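PDB 6ED2: glycosyl hydrolase family 2, TIM barrel domain protein from Faecalibacterium prausnitzii A2-165, which is a beta-glucuronidase of glycoside hydrolase family 2, probably splitting beta-linked glucuronic acid from conjugates such as those of drugs in the gut. Local coordinates for residues F319-D324 and Y357-E362; C351-H356 and L373-V378. All blocks are in the same frame, centred on the assembly; numbering follows the deposited sequence.

Interaction 1: residues F319-D324 and Y357-E362; sequences FGRHED and YPYAEE
Tyr357 and Tyr359 reach back from one loop to the backbone of Arg321, His322 and Glu323, and each ring meets its partners differently. The hydroxyl of Tyr357 is gripped by two nitrogens that come in roughly at right angles to each other: ND1 of His322 lies 2.7 Å from Tyr357 OH in an almost straight hydrogen bond (174°), whichever of the two gives the proton, and Glu323 N donates to the same oxygen at 2.9 Å. The His322 and Tyr357 side chains cross at about a right angle, and their rings meet rim to rim with planes 34° apart. Tyr357 reaches this spot with CG lodged between its backbone N and carbonyl carbon (chi1 38°).

All this lies at the C-terminal ends of the TIM-barrel strands, where the loop leaving strand 312-320 meets the loop leading into helix 361-370. Glu323 runs past Tyr359 in the opposite direction, laying its CG over one face of that ring, 3.9 Å from the centroid, a CH-pi contact. Beyond CG the carboxylate divides its work. OE2 accepts the N-H of Ala360 at 2.8 Å, from above the carboxylate plane, while OE1 lies at the edge of the Tyr357 ring and forms a salt bridge with Arg198. The Tyr359 ring touches Arg321 with its edge instead, CB of Arg321 standing 3.2 Å from Tyr359 OH; that hydroxyl bonds to Ser355 O. The Arg321 chain bends at chi3, and NH2 makes a salt bridge with Asp340 on helix 334-347.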
ATOM      1  N   PHE A 319       0.126  23.128  12.819  1.00 27.77           N
ATOM      2  CA  PHE A 319       1.158  22.168  12.468  1.00 26.49           C
ATOM      3  C   PHE A 319       2.548  22.724  12.706  1.00 28.03           C
ATOM      4  O   PHE A 319       2.788  23.930  12.601  1.00 25.45           O
ATOM      5  CB  PHE A 319       1.070  21.757  10.983  1.00 25.02           C
ATOM      6  CG  PHE A 319      -0.274  21.262  10.572  1.00 24.03           C
ATOM      7  CD1 PHE A 319      -0.621  19.924  10.763  1.00 25.96           C
ATOM      8  CD2 PHE A 319      -1.194  22.127   9.985  1.00 25.27           C
ATOM      9  CE1 PHE A 319      -1.866  19.454  10.379  1.00 23.08           C
ATOM     10  CE2 PHE A 319      -2.462  21.677   9.603  1.00 27.37           C
ATOM     11  CZ  PHE A 319      -2.802  20.344   9.802  1.00 28.35           C
ATOM     12  N   GLY A 320       3.473  21.813  12.990  1.00 26.19           N
ATOM     13  CA  GLY A 320       4.825  21.987  12.515  1.00 26.98           C
ATOM     14  C   GLY A 320       4.890  21.505  11.069  1.00 29.42           C
ATOM     15  O   GLY A 320       4.345  20.461  10.715  1.00 26.57           O
ATOM     16  N   ARG A 321       5.553  22.291  10.231  1.00 29.48           N
ATOM     17  CA  ARG A 321       5.646  22.029   8.813  1.00 26.28           C
ATOM     18  C   ARG A 321       7.079  21.683   8.420  1.00 30.84           C
ATOM     19  O   ARG A 321       7.979  21.531   9.262  1.00 28.70           O
ATOM     20  CB  ARG A 321       5.128  23.243   8.043  1.00 26.42           C
ATOM     21  CG  ARG A 321       3.611  23.431   8.132  1.00 24.88           C
ATOM     22  CD  ARG A 321       3.154  24.573   7.223  1.00 28.50           C
ATOM     23  NE  ARG A 321       3.604  24.297   5.863  1.00 37.39           N
ATOM     24  CZ  ARG A 321       2.894  23.623   4.970  1.00 30.50           C
ATOM     25  NH1 ARG A 321       1.676  23.197   5.285  1.00 31.86           N
ATOM     26  NH2 ARG A 321       3.406  23.366   3.775  1.00 32.60           N
ATOM     27  N   HIS A 322       7.281  21.545   7.117  1.00 26.72           N
ATOM     28  CA  HIS A 322       8.595  21.491   6.509  1.00 25.52           C
ATOM     29  C   HIS A 322       8.462  22.071   5.112  1.00 27.83           C
ATOM     30  O   HIS A 322       7.380  22.046   4.512  1.00 27.64           O
ATOM     31  CB  HIS A 322       9.161  20.060   6.441  1.00 25.42           C
ATOM     32  CG  HIS A 322      10.192  19.754   7.497  1.00 35.46           C
ATOM     33  ND1 HIS A 322      11.367  20.470   7.632  1.00 28.63           N
ATOM     34  CD2 HIS A 322      10.218  18.804   8.470  1.00 29.88           C
ATOM     35  CE1 HIS A 322      12.064  19.982   8.644  1.00 26.95           C
ATOM     36  NE2 HIS A 322      11.389  18.970   9.169  1.00 28.09           N
ATOM     37  N   GLU A 323       9.555  22.620   4.604  1.00 24.82           N
ATOM     38  CA  GLU A 323       9.639  22.903   3.175  1.00 27.04           C
ATOM     39  C   GLU A 323      10.158  21.615   2.547  1.00 27.57           C
ATOM     40  O   GLU A 323      11.360  21.349   2.507  1.00 25.37           O
ATOM     41  CB  GLU A 323      10.531  24.105   2.895  1.00 24.64           C
ATOM     42  CG  GLU A 323       9.883  25.438   3.220  1.00 25.26           C
ATOM     43  CD  GLU A 323      10.785  26.608   2.837  1.00 28.43           C
ATOM     44  OE1 GLU A 323      11.944  26.658   3.330  1.00 28.92           O
ATOM     45  OE2 GLU A 323      10.347  27.460   2.031  1.00 25.44           O
ATOM     46  N   ASP A 324       9.224  20.776   2.105  1.00 23.26           N
ATOM     47  CA  ASP A 324       9.560  19.423   1.687  1.00 25.91           C
ATOM     48  C   ASP A 324       8.461  18.934   0.754  1.00 26.42           C
ATOM     49  O   ASP A 324       7.277  19.117   1.051  1.00 26.18           O
ATOM     50  CB  ASP A 324       9.694  18.504   2.919  1.00 21.75           C
ATOM     51  CG  ASP A 324       9.778  17.026   2.553  1.00 27.25           C
ATOM     52  OD1 ASP A 324      10.892  16.464   2.617  1.00 23.53           O
ATOM     53  OD2 ASP A 324       8.726  16.420   2.222  1.00 28.12           O
ATOM     54  N   TYR A 357      13.435  26.223  10.228  1.00 26.16           N
ATOM     55  CA  TYR A 357      14.197  27.223   9.493  1.00 26.98           C
ATOM     56  C   TYR A 357      13.197  28.210   8.922  1.00 27.67           C
ATOM     57  O   TYR A 357      12.018  27.871   8.771  1.00 25.51           O
ATOM     58  CB  TYR A 357      15.029  26.585   8.360  1.00 26.89           C
ATOM     59  CG  TYR A 357      14.270  25.463   7.682  1.00 26.97           C
ATOM     60  CD1 TYR A 357      13.339  25.730   6.678  1.00 25.66           C
ATOM     61  CD2 TYR A 357      14.435  24.145   8.091  1.00 23.24           C
ATOM     62  CE1 TYR A 357      12.619  24.712   6.095  1.00 24.30           C
ATOM     63  CE2 TYR A 357      13.724  23.119   7.498  1.00 23.87           C
ATOM     64  CZ  TYR A 357      12.815  23.412   6.518  1.00 22.36           C
ATOM     65  OH  TYR A 357      12.100  22.402   5.965  1.00 25.89           O
ATOM     66  N   PRO A 358      13.613  29.440   8.656  1.00 25.08           N
ATOM     67  CA  PRO A 358      12.694  30.378   8.012  1.00 26.30           C
ATOM     68  C   PRO A 358      12.316  29.849   6.634  1.00 27.06           C
ATOM     69  O   PRO A 358      13.126  29.228   5.938  1.00 26.97           O
ATOM     70  CB  PRO A 358      13.500  31.681   7.940  1.00 23.23           C
ATOM     71  CG  PRO A 358      14.602  31.505   8.901  1.00 26.19           C
ATOM     72  CD  PRO A 358      14.922  30.050   8.927  1.00 26.20           C
ATOM     73  N   TYR A 359      11.062  30.046   6.267  1.00 25.29           N
ATOM     74  CA  TYR A 359      10.565  29.525   5.003  1.00 26.52           C
ATOM     75  C   TYR A 359      10.735  30.572   3.903  1.00 29.13           C
ATOM     76  O   TYR A 359      11.075  31.729   4.166  1.00 25.76           O
ATOM     77  CB  TYR A 359       9.092  29.124   5.134  1.00 22.80           C
ATOM     78  CG  TYR A 359       8.829  27.878   5.955  1.00 21.82           C
ATOM     79  CD1 TYR A 359       9.871  27.069   6.389  1.00 23.24           C
ATOM     80  CD2 TYR A 359       7.531  27.510   6.286  1.00 21.43           C
ATOM     81  CE1 TYR A 359       9.626  25.920   7.136  1.00 25.76           C
ATOM     82  CE2 TYR A 359       7.266  26.364   7.026  1.00 22.90           C
ATOM     83  CZ  TYR A 359       8.314  25.571   7.445  1.00 27.79           C
ATOM     84  OH  TYR A 359       8.052  24.436   8.179  1.00 24.23           O
ATOM     85  N   ALA A 360      10.471  30.159   2.657  1.00 26.00           N
ATOM     86  CA  ALA A 360      10.410  31.112   1.552  1.00 26.48           C
ATOM     87  C   ALA A 360       9.385  32.193   1.854  1.00 23.40           C
ATOM     88  O   ALA A 360       8.315  31.915   2.398  1.00 23.30           O
ATOM     89  CB  ALA A 360      10.044  30.412   0.239  1.00 26.51           C
ATOM     90  N   GLU A 361       9.721  33.435   1.488  1.00 22.30           N
ATOM     91  CA  GLU A 361       8.833  34.567   1.740  1.00 22.07           C
ATOM     92  C   GLU A 361       7.423  34.310   1.221  1.00 27.31           C
ATOM     93  O   GLU A 361       6.443  34.739   1.843  1.00 27.50           O
ATOM     94  CB  GLU A 361       9.402  35.842   1.097  1.00 26.18           C
ATOM     95  CG  GLU A 361      10.752  36.341   1.645  1.00 23.79           C
ATOM     96  CD  GLU A 361      11.978  35.798   0.905  1.00 29.17           C
ATOM     97  OE1 GLU A 361      12.004  34.592   0.551  1.00 25.51           O
ATOM     98  OE2 GLU A 361      12.940  36.582   0.690  1.00 29.38           O
ATOM     99  N   GLU A 362       7.302  33.619   0.074  1.00 22.40           N
ATOM    100  CA  GLU A 362       5.997  33.416  -0.557  1.00 23.43           C
ATOM    101  C   GLU A 362       5.011  32.690   0.359  1.00 22.77           C
ATOM    102  O   GLU A 362       3.800  32.922   0.276  1.00 28.74           O
ATOM    103  CB  GLU A 362       6.181  32.637  -1.867  1.00 23.79           C
ATOM    104  CG  GLU A 362       6.841  33.456  -2.972  1.00 19.92           C
ATOM    105  CD  GLU A 362       8.357  33.478  -2.910  1.00 29.06           C
ATOM    106  OE1 GLU A 362       8.970  33.175  -1.844  1.00 28.24           O
ATOM    107  OE2 GLU A 362       8.948  33.811  -3.957  1.00 31.90           O
TER

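Interaction 2: residues C351-H356 and L373-V378; sequences CFRTSH and LIIDEV
Glu377 closes the end of a parallel strand pair against Arg353, Thr354 and His356. Strands 351-353 and 373-377 are neighbours in the TIM barrel, joined through helix 361-370 as a beta-alpha-beta unit. Cys351, Phe352 and Arg353 pair with Leu373, Ile374 and Ile375. The backbone ladder runs through Phe352 N to Leu373 O, Ile375 N to Phe352 O and Thr354 N to Ile375 O. On the sheet face opposite Arg353 and Ile375, Phe352 and Ile374 lie side by side, Ile374 CG1 over the face of the phenyl ring, 4.1 Å from its centroid. Past the ladder Thr354 takes over with its side chain, OG1 accepting the N-H of Glu377 at 2.9 Å from Glu377 N.

From there the Glu377 side chain can be followed outward. Its CB rests 3.5 Å from Thr354 O, with Thr354 OG1 close by. CG stands anti to the backbone N (chi1 -178°) and the chain stays extended, which carries CD up to the guanidinium of Arg353. OE1 accepts an N-H of Arg353 NH1 at 2.8 Å on its syn side, a salt bridge lying in the guanidinium plane although the two flat groups are turned 48° apart; Ser437 adds a hydrogen bond to OE1. Arg353 is also held by Asn440 at NH1 and by Glu535 at NH2, so two carboxylates probably balance its charge. At the other tip of Glu377, OE2 takes the N-H of His356 ND1 at 2.9 Å, nearly along its C-O axis, with ring and carboxylate within 9° of coplanar.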
ATOM      1  N   CYS A 351      -2.782  28.076  12.476  1.00 24.91           N
ATOM      2  CA  CYS A 351      -1.437  28.416  12.915  1.00 25.41           C
ATOM      3  C   CYS A 351      -0.452  27.356  12.452  1.00 21.23           C
ATOM      4  O   CYS A 351      -0.774  26.168  12.433  1.00 25.19           O
ATOM      5  CB  CYS A 351      -1.386  28.546  14.451  1.00 26.42           C
ATOM      6  SG  CYS A 351       0.259  28.972  15.099  1.00 30.40           S
ATOM      7  N   PHE A 352       0.764  27.784  12.109  1.00 20.03           N
ATOM      8  CA  PHE A 352       1.846  26.810  11.964  1.00 25.36           C
ATOM      9  C   PHE A 352       3.178  27.434  12.348  1.00 24.36           C
ATOM     10  O   PHE A 352       3.344  28.653  12.344  1.00 24.65           O
ATOM     11  CB  PHE A 352       1.945  26.218  10.538  1.00 23.03           C
ATOM     12  CG  PHE A 352       2.179  27.240   9.444  1.00 23.74           C
ATOM     13  CD1 PHE A 352       3.462  27.611   9.076  1.00 22.77           C
ATOM     14  CD2 PHE A 352       1.109  27.792   8.752  1.00 25.19           C
ATOM     15  CE1 PHE A 352       3.671  28.533   8.042  1.00 24.10           C
ATOM     16  CE2 PHE A 352       1.316  28.711   7.721  1.00 26.59           C
ATOM     17  CZ  PHE A 352       2.601  29.087   7.378  1.00 21.92           C
ATOM     18  N   ARG A 353       4.135  26.565  12.649  1.00 26.73           N
ATOM     19  CA  ARG A 353       5.494  26.949  12.993  1.00 26.22           C
ATOM     20  C   ARG A 353       6.398  26.620  11.816  1.00 27.95           C
ATOM     21  O   ARG A 353       6.232  25.574  11.176  1.00 28.96           O
ATOM     22  CB  ARG A 353       5.954  26.205  14.262  1.00 27.11           C
ATOM     23  CG  ARG A 353       7.447  26.339  14.606  1.00 30.39           C
ATOM     24  CD  ARG A 353       7.812  25.684  15.956  1.00 29.91           C
ATOM     25  NE  ARG A 353       7.545  24.243  15.964  1.00 24.39           N
ATOM     26  CZ  ARG A 353       8.485  23.309  16.021  1.00 28.25           C
ATOM     27  NH1 ARG A 353       9.759  23.656  16.087  1.00 28.69           N
ATOM     28  NH2 ARG A 353       8.149  22.024  16.024  1.00 29.63           N
ATOM     29  N   THR A 354       7.352  27.509  11.515  1.00 26.17           N
ATOM     30  CA  THR A 354       8.264  27.259  10.394  1.00 23.91           C
ATOM     31  C   THR A 354       9.437  26.394  10.852  1.00 23.66           C
ATOM     32  O   THR A 354      10.607  26.779  10.815  1.00 27.47           O
ATOM     33  CB  THR A 354       8.747  28.565   9.757  1.00 26.45           C
ATOM     34  OG1 THR A 354       9.774  29.164  10.564  1.00 24.60           O
ATOM     35  CG2 THR A 354       7.589  29.540   9.548  1.00 24.64           C
ATOM     36  N   SER A 355       9.093  25.199  11.304  1.00 22.59           N
ATOM     37  CA  SER A 355      10.112  24.232  11.679  1.00 27.48           C
ATOM     38  C   SER A 355      10.846  23.772  10.432  1.00 25.08           C
ATOM     39  O   SER A 355      10.206  23.490   9.420  1.00 30.11           O
ATOM     40  CB  SER A 355       9.452  23.048  12.376  1.00 26.79           C
ATOM     41  OG  SER A 355       8.205  22.758  11.764  1.00 27.43           O
ATOM     42  N   HIS A 356      12.183  23.720  10.472  1.00 27.18           N
ATOM     43  CA  HIS A 356      13.039  24.233  11.555  1.00 25.81           C
ATOM     44  C   HIS A 356      13.982  25.301  11.003  1.00 26.53           C
ATOM     45  O   HIS A 356      15.187  25.253  11.232  1.00 24.23           O
ATOM     46  CB  HIS A 356      13.883  23.119  12.171  1.00 22.73           C
ATOM     47  CG  HIS A 356      13.084  22.051  12.841  1.00 28.57           C
ATOM     48  ND1 HIS A 356      12.233  22.309  13.895  1.00 29.10           N
ATOM     49  CD2 HIS A 356      13.017  20.715  12.620  1.00 27.23           C
ATOM     50  CE1 HIS A 356      11.668  21.178  14.287  1.00 25.21           C
ATOM     51  NE2 HIS A 356      12.130  20.197  13.535  1.00 31.19           N
ATOM     52  N   LEU A 373      -1.764  32.293  11.303  1.00 26.33           N
ATOM     53  CA  LEU A 373      -0.772  32.736  12.270  1.00 26.97           C
ATOM     54  C   LEU A 373       0.483  31.889  12.130  1.00 23.55           C
ATOM     55  O   LEU A 373       0.405  30.661  12.029  1.00 25.76           O
ATOM     56  CB  LEU A 373      -1.320  32.619  13.697  1.00 25.91           C
ATOM     57  CG  LEU A 373      -2.680  33.256  13.951  1.00 26.70           C
ATOM     58  CD1 LEU A 373      -3.142  33.004  15.383  1.00 28.08           C
ATOM     59  CD2 LEU A 373      -2.600  34.755  13.663  1.00 25.98           C
ATOM     60  N   ILE A 374       1.638  32.543  12.168  1.00 25.75           N
ATOM     61  CA  ILE A 374       2.931  31.887  11.990  1.00 22.65           C
ATOM     62  C   ILE A 374       3.795  32.122  13.220  1.00 28.65           C
ATOM     63  O   ILE A 374       3.967  33.269  13.655  1.00 27.35           O
ATOM     64  CB  ILE A 374       3.658  32.419  10.744  1.00 23.50           C
ATOM     65  CG1 ILE A 374       2.875  32.064   9.470  1.00 24.47           C
ATOM     66  CG2 ILE A 374       5.106  31.901  10.697  1.00 18.87           C
ATOM     67  CD1 ILE A 374       3.627  32.416   8.204  1.00 23.16           C
ATOM     68  N   ILE A 375       4.375  31.045  13.741  1.00 24.41           N
ATOM     69  CA  ILE A 375       5.510  31.111  14.648  1.00 25.13           C
ATOM     70  C   ILE A 375       6.773  30.939  13.816  1.00 24.75           C
ATOM     71  O   ILE A 375       7.014  29.869  13.253  1.00 28.38           O
ATOM     72  CB  ILE A 375       5.420  30.052  15.751  1.00 29.04           C
ATOM     73  CG1 ILE A 375       4.105  30.214  16.526  1.00 24.53           C
ATOM     74  CG2 ILE A 375       6.620  30.168  16.676  1.00 21.51           C
ATOM     75  CD1 ILE A 375       3.890  29.159  17.599  1.00 21.85           C
ATOM     76  N   ASP A 376       7.589  31.988  13.753  1.00 28.43           N
ATOM     77  CA  ASP A 376       8.731  32.065  12.850  1.00 25.34           C
ATOM     78  C   ASP A 376       9.968  31.547  13.569  1.00 27.17           C
ATOM     79  O   ASP A 376      10.328  32.054  14.645  1.00 29.76           O
ATOM     80  CB  ASP A 376       8.933  33.513  12.402  1.00 24.27           C
ATOM     81  CG  ASP A 376       9.568  33.640  11.010  1.00 31.40           C
ATOM     82  OD1 ASP A 376       9.975  32.622  10.382  1.00 25.86           O
ATOM     83  OD2 ASP A 376       9.671  34.801  10.553  1.00 28.12           O
ATOM     84  N   GLU A 377      10.636  30.565  12.974  1.00 25.12           N
ATOM     85  CA  GLU A 377      11.696  29.834  13.654  1.00 25.74           C
ATOM     86  C   GLU A 377      13.007  29.900  12.880  1.00 29.15           C
ATOM     87  O   GLU A 377      13.051  29.627  11.674  1.00 28.14           O
ATOM     88  CB  GLU A 377      11.288  28.375  13.870  1.00 27.18           C
ATOM     89  CG  GLU A 377      12.341  27.562  14.619  1.00 28.54           C
ATOM     90  CD  GLU A 377      11.806  26.216  15.112  1.00 33.04           C
ATOM     91  OE1 GLU A 377      10.918  26.207  16.005  1.00 34.31           O
ATOM     92  OE2 GLU A 377      12.286  25.170  14.612  1.00 34.61           O
ATOM     93  N   VAL A 378      14.076  30.211  13.598  1.00 22.95           N
ATOM     94  CA  VAL A 378      15.437  30.289  13.072  1.00 28.84           C
ATOM     95  C   VAL A 378      16.042  28.880  13.052  1.00 27.08           C
ATOM     96  O   VAL A 378      15.589  28.016  13.813  1.00 24.07           O
ATOM     97  CB  VAL A 378      16.214  31.305  13.929  1.00 34.67           C
ATOM     98  CG1 VAL A 378      16.747  30.674  15.203  1.00 27.76           C
ATOM     99  CG2 VAL A 378      17.267  32.042  13.141  1.00 35.16           C
TER

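How the interactions relate
Residues 351-356 run straight on into 357-362, and strand 351-353 lies between 312-320 and 373-377, so interactions 1 and 2 share one part of the barrel sheet, their centres about 7 Å apart. Phe319 O and Arg353 N lie 3.0 Å apart, probably hydrogen-bonded, as are Arg321 O and Ser355 OG at 2.8 Å. Pro358 CD packs on Glu377 O at 3.4 Å. A magnesium ion, distinct from the one bound by Thr239 and Glu241, lies about 3 Å from the nearest side-chain atom of His322 and about 4 Å from that of His356, which also has beside it a glycerol, probably from the crystallisation liquor. The C-terminal mouth of such a barrel is where family 2 enzymes carry their active site.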